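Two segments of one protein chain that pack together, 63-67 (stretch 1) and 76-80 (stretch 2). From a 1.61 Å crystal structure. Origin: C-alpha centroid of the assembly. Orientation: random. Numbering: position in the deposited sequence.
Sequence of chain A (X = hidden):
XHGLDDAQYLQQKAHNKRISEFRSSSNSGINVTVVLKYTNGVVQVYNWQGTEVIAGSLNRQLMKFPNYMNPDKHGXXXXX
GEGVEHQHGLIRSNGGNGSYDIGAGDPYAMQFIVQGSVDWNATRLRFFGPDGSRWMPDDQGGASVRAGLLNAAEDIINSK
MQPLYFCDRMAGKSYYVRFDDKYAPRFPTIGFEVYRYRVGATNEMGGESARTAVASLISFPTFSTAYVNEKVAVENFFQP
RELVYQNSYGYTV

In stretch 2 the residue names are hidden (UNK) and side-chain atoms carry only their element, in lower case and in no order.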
# COMPACT_ATOMS: atom_id res chain seq x y z
N MET A 63 -6.27 -8.73 -9.52
CA MET A 63 -6.00 -9.40 -10.80
C MET A 63 -7.28 -9.61 -11.59
O MET A 63 -7.26 -9.64 -12.82
CB MET A 63 -5.32 -10.76 -10.57
CG MET A 63 -3.91 -10.66 -10.00
SD MET A 63 -2.71 -10.00 -11.19
CE MET A 63 -2.61 -11.38 -12.35
N LYS A 64 -8.39 -9.81 -10.88
CA LYS A 64 -9.69 -10.01 -11.51
C LYS A 64 -10.35 -8.70 -11.95
O LYS A 64 -9.95 -7.61 -11.54
CB LYS A 64 -10.64 -10.79 -10.58
CG LYS A 64 -11.15 -9.97 -9.41
CD LYS A 64 -12.06 -10.80 -8.52
CE LYS A 64 -12.79 -9.94 -7.51
NZ LYS A 64 -13.98 -9.29 -8.10
N PHE A 65 -11.34 -8.83 -12.81
CA PHE A 65 -12.21 -7.72 -13.18
C PHE A 65 -13.66 -8.20 -13.04
O PHE A 65 -13.95 -9.36 -13.32
CB PHE A 65 -11.94 -7.28 -14.62
CG PHE A 65 -12.83 -6.17 -15.06
CD1 PHE A 65 -12.55 -4.86 -14.69
CD2 PHE A 65 -13.98 -6.43 -15.79
CE1 PHE A 65 -13.38 -3.81 -15.06
CE2 PHE A 65 -14.82 -5.39 -16.17
CZ PHE A 65 -14.52 -4.08 -15.81
N PRO A 66 -14.56 -7.33 -12.55
CA PRO A 66 -14.31 -6.01 -11.97
C PRO A 66 -13.72 -6.16 -10.56
O PRO A 66 -13.53 -7.28 -10.09
CB PRO A 66 -15.71 -5.38 -11.92
CG PRO A 66 -16.63 -6.58 -11.74
CD PRO A 66 -16.00 -7.66 -12.58
N ASN A 67 -13.43 -5.05 -9.89
CA ASN A 67 -12.94 -5.12 -8.52
C ASN A 67 -13.13 -3.78 -7.81
O ASN A 67 -13.73 -2.87 -8.38
CB ASN A 67 -11.46 -5.54 -8.53
CG ASN A 67 -10.59 -4.60 -9.31
OD1 ASN A 67 -10.69 -3.39 -9.18
ND2 ASN A 67 -9.72 -5.16 -10.14
N UNK A 76 -20.53 -2.37 -10.02
CA UNK A 76 -20.35 -3.64 -9.30
C UNK A 76 -18.88 -4.01 -9.18
O UNK A 76 -18.11 -3.84 -10.14
c UNK A 76 -22.63 -4.62 -9.93
c UNK A 76 -23.30 -6.95 -12.74
c UNK A 76 -21.11 -4.75 -10.02
n UNK A 76 -24.22 -7.82 -12.32
n UNK A 76 -22.85 -7.00 -13.98
c UNK A 76 -23.28 -5.84 -10.54
n UNK A 76 -22.85 -6.01 -11.92
N UNK A 77 -18.48 -4.52 -8.02
CA UNK A 77 -17.09 -4.93 -7.84
C UNK A 77 -16.92 -6.44 -7.91
O UNK A 77 -15.80 -6.94 -7.81
c UNK A 77 -16.54 -2.90 -6.49
c UNK A 77 -17.14 -5.03 -5.32
c UNK A 77 -16.47 -4.66 -4.00
c UNK A 77 -16.46 -4.41 -6.53
N UNK A 78 -18.03 -7.16 -8.08
CA UNK A 78 -18.00 -8.60 -8.32
C UNK A 78 -19.10 -8.96 -9.30
O UNK A 78 -20.11 -8.25 -9.41
c UNK A 78 -18.24 -9.38 -7.02
o UNK A 78 -18.43 -10.63 -4.56
c UNK A 78 -17.29 -10.24 -4.86
o UNK A 78 -16.24 -10.65 -4.30
c UNK A 78 -17.15 -9.22 -5.98
N UNK A 79 -18.92 -10.06 -10.02
CA UNK A 79 -19.96 -10.58 -10.90
C UNK A 79 -20.54 -11.86 -10.31
O UNK A 79 -19.83 -12.63 -9.65
c UNK A 79 -17.87 -7.67 -15.89
c UNK A 79 -19.24 -9.62 -13.15
c UNK A 79 -18.57 -8.16 -14.78
c UNK A 79 -18.40 -9.47 -14.29
n UNK A 79 -19.46 -7.53 -13.95
c UNK A 79 -19.87 -8.41 -12.99
c UNK A 79 -16.82 -9.85 -16.06
c UNK A 79 -19.41 -10.85 -12.30
c UNK A 79 -17.50 -10.32 -14.95
c UNK A 79 -17.00 -8.52 -16.52
N UNK A 80 -21.84 -12.08 -10.51
CA UNK A 80 -22.46 -13.31 -10.00
C UNK A 80 -21.70 -14.54 -10.46
O UNK A 80 -21.33 -14.64 -11.64
c UNK A 80 -23.85 -13.28 -10.64
c UNK A 80 -24.13 -11.84 -10.87
c UNK A 80 -22.80 -11.23 -11.23
O HOH W 1 -15.96 -11.01 -9.53

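Position 76 has seven side-chain atoms. Three carbons run out in a chain to a nitrogen, and that nitrogen leads to a carbon carrying two more nitrogens. These atoms do not touch stretch 1; the backbone does, its carbonyl O lying 3.4 Å from CB of Pro66. The end group is a guanidinium, so the residue is Arg76. The side chain comes no closer to stretch 1 than 5.1 Å, from CB of Arg76 to CG of Pro66. NE and NH2 of Arg76 bond elsewhere in the structure.

Position 77 has four side-chain carbons and no other element. The chain forks at the first carbon, and one arm is two carbons long. The shorter arm meets the backbone O of Asn67. A fork at CB with unequal arms identifies Ile77. CG2 of Ile77 is 3.4 Å from O of Asn67. The end of the side chain leads away from stretch 1.

Position 78 has three carbons in a row, the third carrying two oxygens. The middle carbon approaches NZ of Lys64. This is a carboxylate on a two-carbon arm, hence Glu78. Its CA-to-CB bond points away from stretch 1. CG of Glu78 comes within 3.8 Å of NZ of Lys64, but the carboxylate makes no salt bridge with that amine.

Position 79 has one carbon followed by fused five- and six-membered rings holding eight carbons and one nitrogen. CD of Pro66 lies over the face of the rings, and Phe65 turns its edge toward them. This is an indole, so the residue is Trp79. CD of Pro66 is 3.5 Å from the centroid of the five-membered ring of Trp79 and 16° off the normal, a CH-pi contact. The Phe65 pair is offset edge-to-face. The planes meet at 85°, and CD2 of Phe65 is 3.7 Å from CH2 of Trp79.

Position 80 has three carbons that close a ring onto the backbone N. They do not touch stretch 1. Only proline does this, so it is Pro80.

The contact joins two irregular segments through one polar centre and one aromatic patch. NZ of Lys64 donates to O of Ile77 at 3.0 Å and to O of Pro66 at 2.9 Å. O of Pro66 and O of Ile77 are 3.2 Å apart; both are acceptors and cannot hydrogen-bond each other, and NZ of Lys64 bridges them. NZ of Lys64 also donates to a water at 3.0 Å, which accepts from N of Trp79 at 3.1 Å. A weaker contact runs from CA of Asn67 to O of Ile77 at 3.5 Å. Beside this centre, Pro66, preceded by a cis peptide bond, packs on the indole.

Stretch 2 76-80: RIEWP
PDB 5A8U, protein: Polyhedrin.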